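Local coordinates for Alpha/beta hydrolase fold-3 domain protein (Sulfolobus islandicus, PDB 5LK6), which probably hydrolyses carboxylic ester bonds, as a thermostable lipase-like carboxylesterase of the alpha/beta hydrolase fold, at residues A56-R61 against V106-R111; F196-E201 against Y243-D248; A236-A241 against V262-V267. One frame throughout, in Å; residues are numbered along the deposited sequence.

Contact 1. Residues A56-R61 against V106-R111; sequences ANINAR and VSVDYR
Val106 meets Ala60 at the start of this antiparallel pairing: Val106 CG1 lies 3.9 Å from Ala60 CB, while the CA-H of Val106 points at Arg61 O in a CA-H...O contact. Ser107 exchanges two of the three backbone hydrogen bonds. Ser107 N donates to Arg61 O at 3.0 Å. In return Ser107 O accepts from Arg61 N at 2.9 Å, which completes the two-way link of an antiparallel hydrogen-bonded pair; the same Ser107 O also receives the CA-H of Ala60. The guanidinium of Arg61 leads away from this link, to salt bridges with Asp48, Asp91 and Glu88. Val108 faces Ala60 as the non-hydrogen-bonded pair, their CA atoms 4.4 Å apart. With CG1 anti to its backbone N (chi1 -179°), Val108 sets that methyl 3.7 Å from Ile58 CG2, and the two branched side chains cross obliquely.

Strand 57-63, which follows its antiparallel neighbour 46-52 directly in the chain, is here joined on its other side to 104-108, a seam within the mixed sheet of the alpha/beta hydrolase fold: 57-63 runs antiparallel to both neighbours, whereas beyond 104-108 the strands run parallel. Helix 120-133 packs on Val108 through Ala128.

Asp109 is the centre of an inverse gamma turn, closed by a weak bond from Tyr110 N to Val108 O. Asp109 N donates to Asn59 O at 2.8 Å, the donor tilted 25° from the carbonyl plane, and Asp109 CB touches Asn59 CB. A water continues the link, accepting from Asn59 N and donating to Asp109 O at 3.1 Å. Arg111, its chain bent at chi3 (-62°), sets one face of the guanidinium against the methyl of Ala56, Ala56 CB lying 3.8 Å from Arg111 NE, while salt bridges to Asp124 and Glu55 hold its nitrogens.

Contact 2. Residues F196-E201 against Y243-D248; sequences FFLTRE and YDPLRD
Phe196 and Tyr243 bring the two backbones together at a CA-CA distance of 6.7 Å, too wide for strand pairing; a water lies between Phe196 O and Tyr243 O, though its place is doubtful because its bond to Tyr243 O comes out too short. The two rings lie nearly parallel, planes at 13°, yet are slid so far apart that they barely overlap, their centroids separated by 5.5 Å. They touch through one side of Phe196: Phe196 CD2 lies 3.7 Å from Tyr243 CB, and its CE2 comes to Tyr243 CD1. Tyr192 packs edge-to-face with both rings. An alanine in place of Phe196 would probably open a gap beside Tyr243 and leave that ring and Tyr192 less firmly held.

Segment 243-248 follows strand 236-241 and leads into helix 247-259, where the alpha/beta hydrolase fold commonly carries its catalytic acid; Asp244, whose OD2 bonds His274 ND1, is consistent with that role in a Ser-His-Asp triad. Its CG stands anti to the backbone N (chi1 176°), which brings Asp244 OD1 to Leu246 N at 2.8 Å in an Asx turn, the donor 63° out of the carboxylate plane, and near Leu198 CD2. Leu198 CD2 packs on Leu246 CD1 at 3.7 Å, the side chains crossing at about a right angle, and both leucines touch His274. Leu198 O lies 3.5 Å from Pro245 CG.

Contact 3. Residues A236-A241 against V262-V267; sequences ALIITA and VPVTSV
Ala236 and Val264 open a parallel ladder that is close-knit along its backbone. Thr265 N donates to Ala236 O at 2.8 Å. Ile238 N then bonds Thr265 O, and Val267 N bonds Ile238 O at 2.9 Å, all three with N-H...O angles near 168°. On the face of Ala236, Ile238, Val264 and Ser266, Ile238 CG1 stands beside the backbone N (chi1 -63°) and the chain runs on extended, which brings Ile238 CD1 to Val264 CG1 at 3.9 Å. Helix 247-259 covers this face through Ala254 and Leu257, completing the beta-alpha-beta crossover of strand 236-241, helix 247-259 and strand 264-269.

On the other face, that of Leu237, Thr265, Ile239 and Val267, Leu237 CD1 rests on Thr265 O at 3.4 Å and also touches Thr265 CG2. The bond from Thr240 N to Val267 O, at 3.0 Å, is more bent (136°), and the ladder runs on with a Thr240-Phe269 backbone bond. The looser end is at Pro263, which is partly exposed and gives chiefly its carbonyl, to Ala236 N. Strand 264-269, outermost within its own chain, meets the second subunit along much of its outer side: Thr265 OG1 bonds Asp288 of that subunit, and Val267 pairs antiparallel with one of its strands.

How the contacts relate
From the N terminus, contact 1 comes first: it closes the loop from 56-61 to 106-111, which includes strand 72-77 and helix 91-101, and ties the antiparallel start of the sheet to its parallel body. It stands in series with the other two, its centre about 27 Å from that of contact 2 and about 26 Å from that of contact 3, across the middle of the chain. Contact 2 closes the loop holding most of helix 200-210 and strand 236-241; contact 3 closes the crossover through helix 247-259. These two cross, their segments alternating: 196-201, 236-241, 243-248, 262-267. They touch where Arg247 packs on Ala241.

Contact 1. Residues A56-R61 against V106-R111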
ATOM      1  N   ALA A  56       6.603  27.577 -23.556  1.00 42.65           N
ATOM      2  CA  ALA A  56       5.194  27.886 -23.588  1.00 43.83           C
ATOM      3  C   ALA A  56       4.752  28.510 -22.295  1.00 42.98           C
ATOM      4  O   ALA A  56       5.455  28.477 -21.304  1.00 47.08           O
ATOM      5  CB  ALA A  56       4.398  26.616 -23.842  1.00 46.45           C
ATOM      6  N   ASN A  57       3.558  29.054 -22.328  1.00 44.50           N
ATOM      7  CA  ASN A  57       2.898  29.504 -21.147  1.00 47.81           C
ATOM      8  C   ASN A  57       2.028  28.359 -20.593  1.00 42.61           C
ATOM      9  O   ASN A  57       0.952  28.043 -21.132  1.00 42.86           O
ATOM     10  CB  ASN A  57       2.082  30.763 -21.446  1.00 55.82           C
ATOM     11  CG  ASN A  57       2.143  31.736 -20.303  1.00 70.57           C
ATOM     12  OD1 ASN A  57       1.207  31.835 -19.501  1.00 82.45           O
ATOM     13  ND2 ASN A  57       3.292  32.403 -20.163  1.00 68.29           N
ATOM     14  N   ILE A  58       2.499  27.785 -19.483  1.00 35.80           N
ATOM     15  CA  ILE A  58       1.977  26.528 -18.895  1.00 33.22           C
ATOM     16  C   ILE A  58       0.870  26.697 -17.825  1.00 32.35           C
ATOM     17  O   ILE A  58       1.137  27.162 -16.697  1.00 31.35           O
ATOM     18  CB  ILE A  58       3.134  25.704 -18.248  1.00 28.75           C
ATOM     19  CG1 ILE A  58       4.262  25.473 -19.233  1.00 26.43           C
ATOM     20  CG2 ILE A  58       2.625  24.373 -17.748  1.00 30.07           C
ATOM     21  CD1 ILE A  58       5.580  25.298 -18.528  1.00 27.19           C
ATOM     22  N   ASN A  59      -0.348  26.271 -18.147  1.00 30.60           N
ATOM     23  CA  ASN A  59      -1.396  26.262 -17.155  1.00 31.80           C
ATOM     24  C   ASN A  59      -1.191  25.209 -16.089  1.00 32.64           C
ATOM     25  O   ASN A  59      -0.733  24.122 -16.373  1.00 32.22           O
ATOM     26  CB  ASN A  59      -2.726  26.043 -17.785  1.00 34.99           C
ATOM     27  CG  ASN A  59      -3.110  27.180 -18.671  1.00 38.65           C
ATOM     28  OD1 ASN A  59      -2.500  28.258 -18.656  1.00 42.66           O
ATOM     29  ND2 ASN A  59      -4.098  26.944 -19.471  1.00 39.92           N
ATOM     30  N   ALA A  60      -1.495  25.587 -14.855  1.00 32.20           N
ATOM     31  CA  ALA A  60      -1.470  24.712 -13.724  1.00 31.31           C
ATOM     32  C   ALA A  60      -2.649  25.074 -12.885  1.00 32.24           C
ATOM     33  O   ALA A  60      -3.118  26.188 -12.929  1.00 31.22           O
ATOM     34  CB  ALA A  60      -0.214  24.928 -12.945  1.00 32.70           C
ATOM     35  N   ARG A  61      -3.157  24.114 -12.137  1.00 33.23           N
ATOM     36  CA  ARG A  61      -4.181  24.392 -11.152  1.00 31.96           C
ATOM     37  C   ARG A  61      -3.617  24.071  -9.753  1.00 31.32           C
ATOM     38  O   ARG A  61      -3.061  23.006  -9.531  1.00 28.92           O
ATOM     39  CB  ARG A  61      -5.433  23.606 -11.455  1.00 30.79           C
ATOM     40  CG  ARG A  61      -6.460  23.674 -10.338  1.00 30.05           C
ATOM     41  CD  ARG A  61      -7.787  23.145 -10.816  1.00 30.25           C
ATOM     42  NE  ARG A  61      -8.286  23.960 -11.910  1.00 29.87           N
ATOM     43  CZ  ARG A  61      -9.368  23.684 -12.631  1.00 32.06           C
ATOM     44  NH1 ARG A  61     -10.119  22.564 -12.417  1.00 32.49           N
ATOM     45  NH2 ARG A  61      -9.696  24.533 -13.605  1.00 30.56           N
ATOM     46  N   VAL A 106      -0.068  21.088  -7.196  1.00 25.27           N
ATOM     47  CA  VAL A 106       0.001  21.831  -8.443  1.00 25.96           C
ATOM     48  C   VAL A 106      -0.096  20.821  -9.633  1.00 25.05           C
ATOM     49  O   VAL A 106       0.893  20.192 -10.023  1.00 25.06           O
ATOM     50  CB  VAL A 106       1.331  22.609  -8.486  1.00 26.05           C
ATOM     51  CG1 VAL A 106       1.459  23.484  -9.736  1.00 26.55           C
ATOM     52  CG2 VAL A 106       1.445  23.464  -7.273  1.00 27.23           C
ATOM     53  N   SER A 107      -1.302  20.676 -10.171  1.00 24.14           N
ATOM     54  CA  SER A 107      -1.623  19.868 -11.348  1.00 23.73           C
ATOM     55  C   SER A 107      -1.214  20.630 -12.634  1.00 23.77           C
ATOM     56  O   SER A 107      -1.786  21.676 -12.958  1.00 21.78           O
ATOM     57  CB  SER A 107      -3.124  19.599 -11.319  1.00 24.40           C
ATOM     58  OG  SER A 107      -3.525  18.796 -12.382  1.00 28.43           O
ATOM     59  N   VAL A 108      -0.192  20.137 -13.338  1.00 23.58           N
ATOM     60  CA  VAL A 108       0.363  20.815 -14.523  1.00 22.85           C
ATOM     61  C   VAL A 108      -0.356  20.385 -15.825  1.00 25.11           C
ATOM     62  O   VAL A 108      -0.425  19.202 -16.081  1.00 27.39           O
ATOM     63  CB  VAL A 108       1.855  20.527 -14.613  1.00 22.78           C
ATOM     64  CG1 VAL A 108       2.471  21.230 -15.800  1.00 22.86           C
ATOM     65  CG2 VAL A 108       2.585  20.981 -13.327  1.00 22.85           C
ATOM     66  N   ASP A 109      -0.941  21.319 -16.603  1.00 26.61           N
ATOM     67  CA  ASP A 109      -1.454  21.061 -17.989  1.00 28.23           C
ATOM     68  C   ASP A 109      -0.279  21.161 -18.976  1.00 26.57           C
ATOM     69  O   ASP A 109      -0.172  22.105 -19.756  1.00 26.74           O
ATOM     70  CB  ASP A 109      -2.606  22.036 -18.414  1.00 31.14           C
ATOM     71  CG  ASP A 109      -3.949  21.350 -18.631  1.00 37.02           C
ATOM     72  OD1 ASP A 109      -3.980  20.159 -18.998  1.00 45.26           O
ATOM     73  OD2 ASP A 109      -5.015  22.007 -18.486  1.00 44.39           O
ATOM     74  N   TYR A 110       0.601  20.174 -18.940  1.00 24.38           N
ATOM     75  CA  TYR A 110       1.710  20.080 -19.883  1.00 23.21           C
ATOM     76  C   TYR A 110       1.111  19.928 -21.282  1.00 22.75           C
ATOM     77  O   TYR A 110      -0.015  19.456 -21.437  1.00 21.34           O
ATOM     78  CB  TYR A 110       2.672  18.900 -19.531  1.00 23.96           C
ATOM     79  CG  TYR A 110       2.042  17.493 -19.511  1.00 23.07           C
ATOM     80  CD1 TYR A 110       1.852  16.768 -20.689  1.00 22.78           C
ATOM     81  CD2 TYR A 110       1.635  16.913 -18.311  1.00 21.78           C
ATOM     82  CE1 TYR A 110       1.286  15.515 -20.664  1.00 23.07           C
ATOM     83  CE2 TYR A 110       1.036  15.675 -18.264  1.00 21.30           C
ATOM     84  CZ  TYR A 110       0.868  14.974 -19.428  1.00 23.72           C
ATOM     85  OH  TYR A 110       0.268  13.751 -19.378  1.00 22.82           O
ATOM     86  N   ARG A 111       1.878  20.321 -22.285  1.00 22.56           N
ATOM     87  CA  ARG A 111       1.462  20.222 -23.694  1.00 22.79           C
ATOM     88  C   ARG A 111       1.337  18.768 -24.198  1.00 22.07           C
ATOM     89  O   ARG A 111       2.257  17.934 -23.988  1.00 18.36           O
ATOM     90  CB  ARG A 111       2.465  20.968 -24.596  1.00 24.16           C
ATOM     91  CG  ARG A 111       2.270  22.497 -24.662  1.00 25.02           C
ATOM     92  CD  ARG A 111       3.419  23.161 -25.398  1.00 23.83           C
ATOM     93  NE  ARG A 111       4.697  22.951 -24.698  1.00 24.40           N
ATOM     94  CZ  ARG A 111       5.868  22.935 -25.328  1.00 27.38           C
ATOM     95  NH1 ARG A 111       5.900  23.167 -26.637  1.00 28.52           N
ATOM     96  NH2 ARG A 111       7.024  22.710 -24.679  1.00 27.90           N
TER
HETATM   97  O   HOH W   1      -1.109  24.953 -20.660  1.00 27.18           O

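Contact 2. Residues F196-E201 against Y243-D248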
ATOM      1  N   PHE A 196      -7.484  -5.871 -20.437  1.00 19.78           N
ATOM      2  CA  PHE A 196      -7.398  -5.292 -19.104  1.00 19.06           C
ATOM      3  C   PHE A 196      -7.315  -3.773 -19.147  1.00 19.36           C
ATOM      4  O   PHE A 196      -6.554  -3.148 -18.432  1.00 19.69           O
ATOM      5  CB  PHE A 196      -6.191  -5.907 -18.373  1.00 19.03           C
ATOM      6  CG  PHE A 196      -6.299  -7.402 -18.147  1.00 17.00           C
ATOM      7  CD1 PHE A 196      -5.831  -8.280 -19.072  1.00 16.48           C
ATOM      8  CD2 PHE A 196      -6.897  -7.898 -17.033  1.00 16.12           C
ATOM      9  CE1 PHE A 196      -5.889  -9.657 -18.872  1.00 16.65           C
ATOM     10  CE2 PHE A 196      -6.959  -9.268 -16.826  1.00 17.26           C
ATOM     11  CZ  PHE A 196      -6.466 -10.164 -17.750  1.00 16.37           C
ATOM     12  N   PHE A 197      -8.116  -3.195 -20.021  1.00 19.97           N
ATOM     13  CA  PHE A 197      -8.392  -1.795 -20.068  1.00 19.38           C
ATOM     14  C   PHE A 197      -7.289  -1.031 -20.778  1.00 18.93           C
ATOM     15  O   PHE A 197      -7.566  -0.342 -21.731  1.00 21.76           O
ATOM     16  CB  PHE A 197      -8.743  -1.248 -18.691  1.00 21.04           C
ATOM     17  CG  PHE A 197      -9.201   0.197 -18.705  1.00 22.92           C
ATOM     18  CD1 PHE A 197     -10.496   0.532 -19.073  1.00 23.27           C
ATOM     19  CD2 PHE A 197      -8.328   1.224 -18.338  1.00 23.48           C
ATOM     20  CE1 PHE A 197     -10.898   1.847 -19.075  1.00 23.37           C
ATOM     21  CE2 PHE A 197      -8.742   2.542 -18.359  1.00 24.02           C
ATOM     22  CZ  PHE A 197     -10.015   2.855 -18.744  1.00 23.40           C
ATOM     23  N   LEU A 198      -6.058  -1.096 -20.309  1.00 18.00           N
ATOM     24  CA  LEU A 198      -4.921  -0.615 -21.067  1.00 16.94           C
ATOM     25  C   LEU A 198      -4.390  -1.829 -21.850  1.00 17.50           C
ATOM     26  O   LEU A 198      -4.128  -2.880 -21.266  1.00 17.88           O
ATOM     27  CB  LEU A 198      -3.844   0.026 -20.175  1.00 15.81           C
ATOM     28  CG  LEU A 198      -2.519   0.376 -20.858  1.00 15.14           C
ATOM     29  CD1 LEU A 198      -2.723   1.514 -21.838  1.00 14.68           C
ATOM     30  CD2 LEU A 198      -1.408   0.720 -19.878  1.00 15.67           C
ATOM     31  N   THR A 199      -4.252  -1.656 -23.170  1.00 17.84           N
ATOM     32  CA  THR A 199      -3.803  -2.691 -24.100  1.00 18.82           C
ATOM     33  C   THR A 199      -2.520  -2.340 -24.776  1.00 19.75           C
ATOM     34  O   THR A 199      -2.151  -1.171 -24.855  1.00 20.31           O
ATOM     35  CB  THR A 199      -4.837  -2.935 -25.230  1.00 18.79           C
ATOM     36  OG1 THR A 199      -4.909  -1.824 -26.145  1.00 17.55           O
ATOM     37  CG2 THR A 199      -6.162  -3.188 -24.643  1.00 18.27           C
ATOM     38  N   ARG A 200      -1.859  -3.362 -25.292  1.00 22.68           N
ATOM     39  CA  ARG A 200      -0.643  -3.162 -26.046  1.00 26.76           C
ATOM     40  C   ARG A 200      -0.934  -2.219 -27.245  1.00 24.69           C
ATOM     41  O   ARG A 200      -0.139  -1.327 -27.515  1.00 23.39           O
ATOM     42  CB  ARG A 200      -0.055  -4.490 -26.516  1.00 31.00           C
ATOM     43  CG  ARG A 200       1.450  -4.511 -26.783  1.00 37.37           C
ATOM     44  CD  ARG A 200       1.734  -5.568 -27.833  1.00 49.45           C
ATOM     45  NE  ARG A 200       3.060  -6.210 -27.728  1.00 62.76           N
ATOM     46  CZ  ARG A 200       3.314  -7.510 -27.442  1.00 70.70           C
ATOM     47  NH1 ARG A 200       2.329  -8.434 -27.160  1.00 62.88           N
ATOM     48  NH2 ARG A 200       4.608  -7.891 -27.446  1.00 70.41           N
ATOM     49  N   GLU A 201      -2.067  -2.396 -27.926  1.00 24.86           N
ATOM     50  CA  GLU A 201      -2.434  -1.522 -29.027  1.00 26.41           C
ATOM     51  C   GLU A 201      -2.529  -0.097 -28.526  1.00 21.97           C
ATOM     52  O   GLU A 201      -2.116   0.807 -29.248  1.00 18.19           O
ATOM     53  CB  GLU A 201      -3.747  -1.938 -29.710  1.00 32.63           C
ATOM     54  CG  GLU A 201      -3.513  -2.851 -30.893  1.00 44.85           C
ATOM     55  CD  GLU A 201      -4.797  -3.347 -31.558  1.00 53.81           C
ATOM     56  OE1 GLU A 201      -5.792  -2.548 -31.585  1.00 50.28           O
ATOM     57  OE2 GLU A 201      -4.757  -4.533 -32.053  1.00 55.42           O
ATOM     58  N   TYR A 243      -2.755  -6.683 -12.836  1.00 15.30           N
ATOM     59  CA  TYR A 243      -3.279  -7.041 -14.166  1.00 15.73           C
ATOM     60  C   TYR A 243      -3.101  -5.847 -15.091  1.00 15.37           C
ATOM     61  O   TYR A 243      -4.069  -5.204 -15.541  1.00 17.01           O
ATOM     62  CB  TYR A 243      -4.750  -7.534 -14.092  1.00 15.35           C
ATOM     63  CG  TYR A 243      -4.844  -8.867 -13.433  1.00 15.71           C
ATOM     64  CD1 TYR A 243      -4.531 -10.039 -14.144  1.00 16.83           C
ATOM     65  CD2 TYR A 243      -5.185  -8.979 -12.102  1.00 15.80           C
ATOM     66  CE1 TYR A 243      -4.556 -11.285 -13.540  1.00 16.91           C
ATOM     67  CE2 TYR A 243      -5.228 -10.207 -11.480  1.00 16.78           C
ATOM     68  CZ  TYR A 243      -4.921 -11.359 -12.193  1.00 18.13           C
ATOM     69  OH  TYR A 243      -4.938 -12.571 -11.552  1.00 18.90           O
ATOM     70  N   ASP A 244      -1.853  -5.588 -15.399  1.00 15.10           N
ATOM     71  CA  ASP A 244      -1.474  -4.385 -16.109  1.00 16.47           C
ATOM     72  C   ASP A 244      -0.248  -4.687 -16.955  1.00 16.58           C
ATOM     73  O   ASP A 244       0.786  -5.106 -16.422  1.00 17.42           O
ATOM     74  CB  ASP A 244      -1.203  -3.245 -15.094  1.00 16.34           C
ATOM     75  CG  ASP A 244      -0.692  -1.930 -15.751  1.00 16.47           C
ATOM     76  OD1 ASP A 244      -0.511  -1.801 -17.012  1.00 15.99           O
ATOM     77  OD2 ASP A 244      -0.463  -0.975 -14.964  1.00 16.61           O
ATOM     78  N   PRO A 245      -0.338  -4.456 -18.272  1.00 15.92           N
ATOM     79  CA  PRO A 245       0.861  -4.743 -19.088  1.00 15.86           C
ATOM     80  C   PRO A 245       2.119  -3.991 -18.640  1.00 15.61           C
ATOM     81  O   PRO A 245       3.240  -4.472 -18.888  1.00 14.87           O
ATOM     82  CB  PRO A 245       0.457  -4.272 -20.498  1.00 15.33           C
ATOM     83  CG  PRO A 245      -0.749  -3.381 -20.310  1.00 15.00           C
ATOM     84  CD  PRO A 245      -1.432  -3.883 -19.074  1.00 15.21           C
ATOM     85  N   LEU A 246       1.929  -2.812 -18.032  1.00 15.70           N
ATOM     86  CA  LEU A 246       3.042  -2.001 -17.550  1.00 16.90           C
ATOM     87  C   LEU A 246       3.572  -2.387 -16.156  1.00 18.31           C
ATOM     88  O   LEU A 246       4.460  -1.744 -15.602  1.00 21.91           O
ATOM     89  CB  LEU A 246       2.688  -0.521 -17.587  1.00 17.03           C
ATOM     90  CG  LEU A 246       2.360   0.079 -18.949  1.00 17.34           C
ATOM     91  CD1 LEU A 246       2.076   1.562 -18.789  1.00 17.46           C
ATOM     92  CD2 LEU A 246       3.407  -0.097 -20.019  1.00 16.94           C
ATOM     93  N   ARG A 247       3.065  -3.459 -15.589  1.00 19.33           N
ATOM     94  CA  ARG A 247       3.506  -3.868 -14.276  1.00 19.53           C
ATOM     95  C   ARG A 247       5.001  -4.122 -14.192  1.00 20.02           C
ATOM     96  O   ARG A 247       5.680  -3.588 -13.297  1.00 21.59           O
ATOM     97  CB  ARG A 247       2.773  -5.150 -13.860  1.00 19.33           C
ATOM     98  CG  ARG A 247       3.023  -5.513 -12.416  1.00 18.76           C
ATOM     99  CD  ARG A 247       2.362  -6.805 -12.153  1.00 18.85           C
ATOM    100  NE  ARG A 247       3.127  -7.834 -12.795  1.00 18.94           N
ATOM    101  CZ  ARG A 247       2.688  -9.056 -13.037  1.00 18.25           C
ATOM    102  NH1 ARG A 247       1.440  -9.419 -12.774  1.00 19.28           N
ATOM    103  NH2 ARG A 247       3.502  -9.906 -13.589  1.00 17.06           N
ATOM    104  N   ASP A 248       5.490  -5.017 -15.045  1.00 19.27           N
ATOM    105  CA  ASP A 248       6.800  -5.579 -14.840  1.00 19.00           C
ATOM    106  C   ASP A 248       7.823  -4.499 -15.005  1.00 18.59           C
ATOM    107  O   ASP A 248       8.777  -4.461 -14.259  1.00 17.02           O
ATOM    108  CB  ASP A 248       7.073  -6.768 -15.772  1.00 20.06           C
ATOM    109  CG  ASP A 248       6.352  -8.052 -15.319  1.00 21.22           C
ATOM    110  OD1 ASP A 248       5.693  -8.072 -14.263  1.00 20.69           O
ATOM    111  OD2 ASP A 248       6.446  -9.059 -16.041  1.00 22.61           O
TER
HETATM  112  O   HOH W   2      -4.387  -3.014 -16.768  1.00 16.47           O

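Contact 3. Residues A236-A241 against V262-V267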
ATOM      1  N   ALA A 236      11.464   7.189  -3.391  1.00 22.78           N
ATOM      2  CA  ALA A 236      10.335   6.883  -4.273  1.00 20.99           C
ATOM      3  C   ALA A 236       9.281   5.983  -3.635  1.00 19.96           C
ATOM      4  O   ALA A 236       9.585   5.026  -2.874  1.00 17.36           O
ATOM      5  CB  ALA A 236      10.839   6.201  -5.524  1.00 21.65           C
ATOM      6  N   LEU A 237       8.038   6.320  -3.953  1.00 19.24           N
ATOM      7  CA  LEU A 237       6.930   5.402  -3.815  1.00 20.45           C
ATOM      8  C   LEU A 237       6.501   4.989  -5.216  1.00 19.74           C
ATOM      9  O   LEU A 237       6.099   5.827  -6.005  1.00 20.10           O
ATOM     10  CB  LEU A 237       5.754   6.051  -3.107  1.00 20.29           C
ATOM     11  CG  LEU A 237       4.491   5.211  -2.997  1.00 20.35           C
ATOM     12  CD1 LEU A 237       4.734   3.896  -2.268  1.00 19.84           C
ATOM     13  CD2 LEU A 237       3.429   6.055  -2.316  1.00 21.40           C
ATOM     14  N   ILE A 238       6.566   3.699  -5.499  1.00 19.71           N
ATOM     15  CA  ILE A 238       6.135   3.174  -6.789  1.00 20.85           C
ATOM     16  C   ILE A 238       4.943   2.246  -6.557  1.00 19.29           C
ATOM     17  O   ILE A 238       5.038   1.350  -5.751  1.00 18.51           O
ATOM     18  CB  ILE A 238       7.278   2.477  -7.519  1.00 20.31           C
ATOM     19  CG1 ILE A 238       8.340   3.531  -7.791  1.00 21.82           C
ATOM     20  CG2 ILE A 238       6.774   1.936  -8.832  1.00 19.99           C
ATOM     21  CD1 ILE A 238       9.646   3.003  -8.374  1.00 22.90           C
ATOM     22  N   ILE A 239       3.843   2.507  -7.257  1.00 17.85           N
ATOM     23  CA  ILE A 239       2.638   1.714  -7.165  1.00 17.51           C
ATOM     24  C   ILE A 239       2.439   1.052  -8.492  1.00 17.73           C
ATOM     25  O   ILE A 239       2.591   1.669  -9.543  1.00 16.69           O
ATOM     26  CB  ILE A 239       1.408   2.580  -6.878  1.00 17.76           C
ATOM     27  CG1 ILE A 239       1.470   3.080  -5.464  1.00 18.07           C
ATOM     28  CG2 ILE A 239       0.078   1.846  -7.107  1.00 18.10           C
ATOM     29  CD1 ILE A 239       0.525   4.248  -5.265  1.00 20.01           C
ATOM     30  N   THR A 240       1.988  -0.199  -8.437  1.00 19.24           N
ATOM     31  CA  THR A 240       1.926  -1.056  -9.608  1.00 17.93           C
ATOM     32  C   THR A 240       0.590  -1.802  -9.509  1.00 17.89           C
ATOM     33  O   THR A 240      -0.039  -1.934  -8.393  1.00 14.48           O
ATOM     34  CB  THR A 240       3.261  -1.820  -9.554  1.00 19.66           C
ATOM     35  OG1 THR A 240       4.145  -1.473 -10.679  1.00 20.82           O
ATOM     36  CG2 THR A 240       3.127  -3.178  -9.363  1.00 19.00           C
ATOM     37  N   ALA A 241       0.068  -2.187 -10.682  1.00 18.16           N
ATOM     38  CA  ALA A 241      -1.149  -3.010 -10.719  1.00 16.46           C
ATOM     39  C   ALA A 241      -0.835  -4.403 -11.236  1.00 17.18           C
ATOM     40  O   ALA A 241      -0.010  -4.585 -12.137  1.00 16.02           O
ATOM     41  CB  ALA A 241      -2.215  -2.369 -11.523  1.00 16.46           C
ATOM     42  N   VAL A 262      18.901   4.209  -4.065  1.00 20.94           N
ATOM     43  CA  VAL A 262      17.806   5.134  -3.792  1.00 21.02           C
ATOM     44  C   VAL A 262      16.774   4.397  -2.920  1.00 21.92           C
ATOM     45  O   VAL A 262      16.443   3.240  -3.194  1.00 20.77           O
ATOM     46  CB  VAL A 262      17.110   5.579  -5.098  1.00 20.94           C
ATOM     47  CG1 VAL A 262      15.917   6.460  -4.784  1.00 21.07           C
ATOM     48  CG2 VAL A 262      18.073   6.324  -6.011  1.00 21.27           C
ATOM     49  N   PRO A 263      16.258   5.045  -1.869  1.00 22.94           N
ATOM     50  CA  PRO A 263      15.240   4.311  -1.102  1.00 22.67           C
ATOM     51  C   PRO A 263      13.926   4.269  -1.888  1.00 23.16           C
ATOM     52  O   PRO A 263      13.485   5.310  -2.385  1.00 21.01           O
ATOM     53  CB  PRO A 263      15.062   5.130   0.212  1.00 21.52           C
ATOM     54  CG  PRO A 263      16.072   6.186   0.191  1.00 21.56           C
ATOM     55  CD  PRO A 263      16.550   6.350  -1.262  1.00 22.48           C
ATOM     56  N   VAL A 264      13.350   3.056  -2.020  1.00 23.24           N
ATOM     57  CA  VAL A 264      12.094   2.854  -2.711  1.00 22.03           C
ATOM     58  C   VAL A 264      11.169   1.978  -1.899  1.00 21.65           C
ATOM     59  O   VAL A 264      11.577   0.922  -1.388  1.00 22.01           O
ATOM     60  CB  VAL A 264      12.287   2.127  -4.038  1.00 22.80           C
ATOM     61  CG1 VAL A 264      10.961   2.079  -4.803  1.00 21.44           C
ATOM     62  CG2 VAL A 264      13.398   2.775  -4.853  1.00 23.82           C
ATOM     63  N   THR A 265       9.915   2.398  -1.830  1.00 20.03           N
ATOM     64  CA  THR A 265       8.842   1.513  -1.388  1.00 19.60           C
ATOM     65  C   THR A 265       8.001   1.201  -2.613  1.00 19.76           C
ATOM     66  O   THR A 265       7.442   2.093  -3.231  1.00 19.19           O
ATOM     67  CB  THR A 265       8.002   2.156  -0.295  1.00 19.11           C
ATOM     68  OG1 THR A 265       8.782   2.174   0.917  1.00 18.72           O
ATOM     69  CG2 THR A 265       6.680   1.364  -0.109  1.00 19.43           C
ATOM     70  N   SER A 266       7.957  -0.078  -2.968  1.00 20.27           N
ATOM     71  CA  SER A 266       7.325  -0.561  -4.193  1.00 18.68           C
ATOM     72  C   SER A 266       6.171  -1.430  -3.734  1.00 18.75           C
ATOM     73  O   SER A 266       6.370  -2.432  -2.996  1.00 18.34           O
ATOM     74  CB  SER A 266       8.323  -1.365  -5.012  1.00 18.07           C
ATOM     75  OG  SER A 266       7.748  -2.005  -6.150  1.00 20.43           O
ATOM     76  N   VAL A 267       4.978  -1.041  -4.143  1.00 18.33           N
ATOM     77  CA  VAL A 267       3.771  -1.696  -3.719  1.00 20.22           C
ATOM     78  C   VAL A 267       2.969  -2.158  -4.927  1.00 20.84           C
ATOM     79  O   VAL A 267       2.639  -1.359  -5.782  1.00 24.68           O
ATOM     80  CB  VAL A 267       2.940  -0.751  -2.826  1.00 22.12           C
ATOM     81  CG1 VAL A 267       1.583  -1.361  -2.571  1.00 24.71           C
ATOM     82  CG2 VAL A 267       3.616  -0.607  -1.463  1.00 23.21           C
TER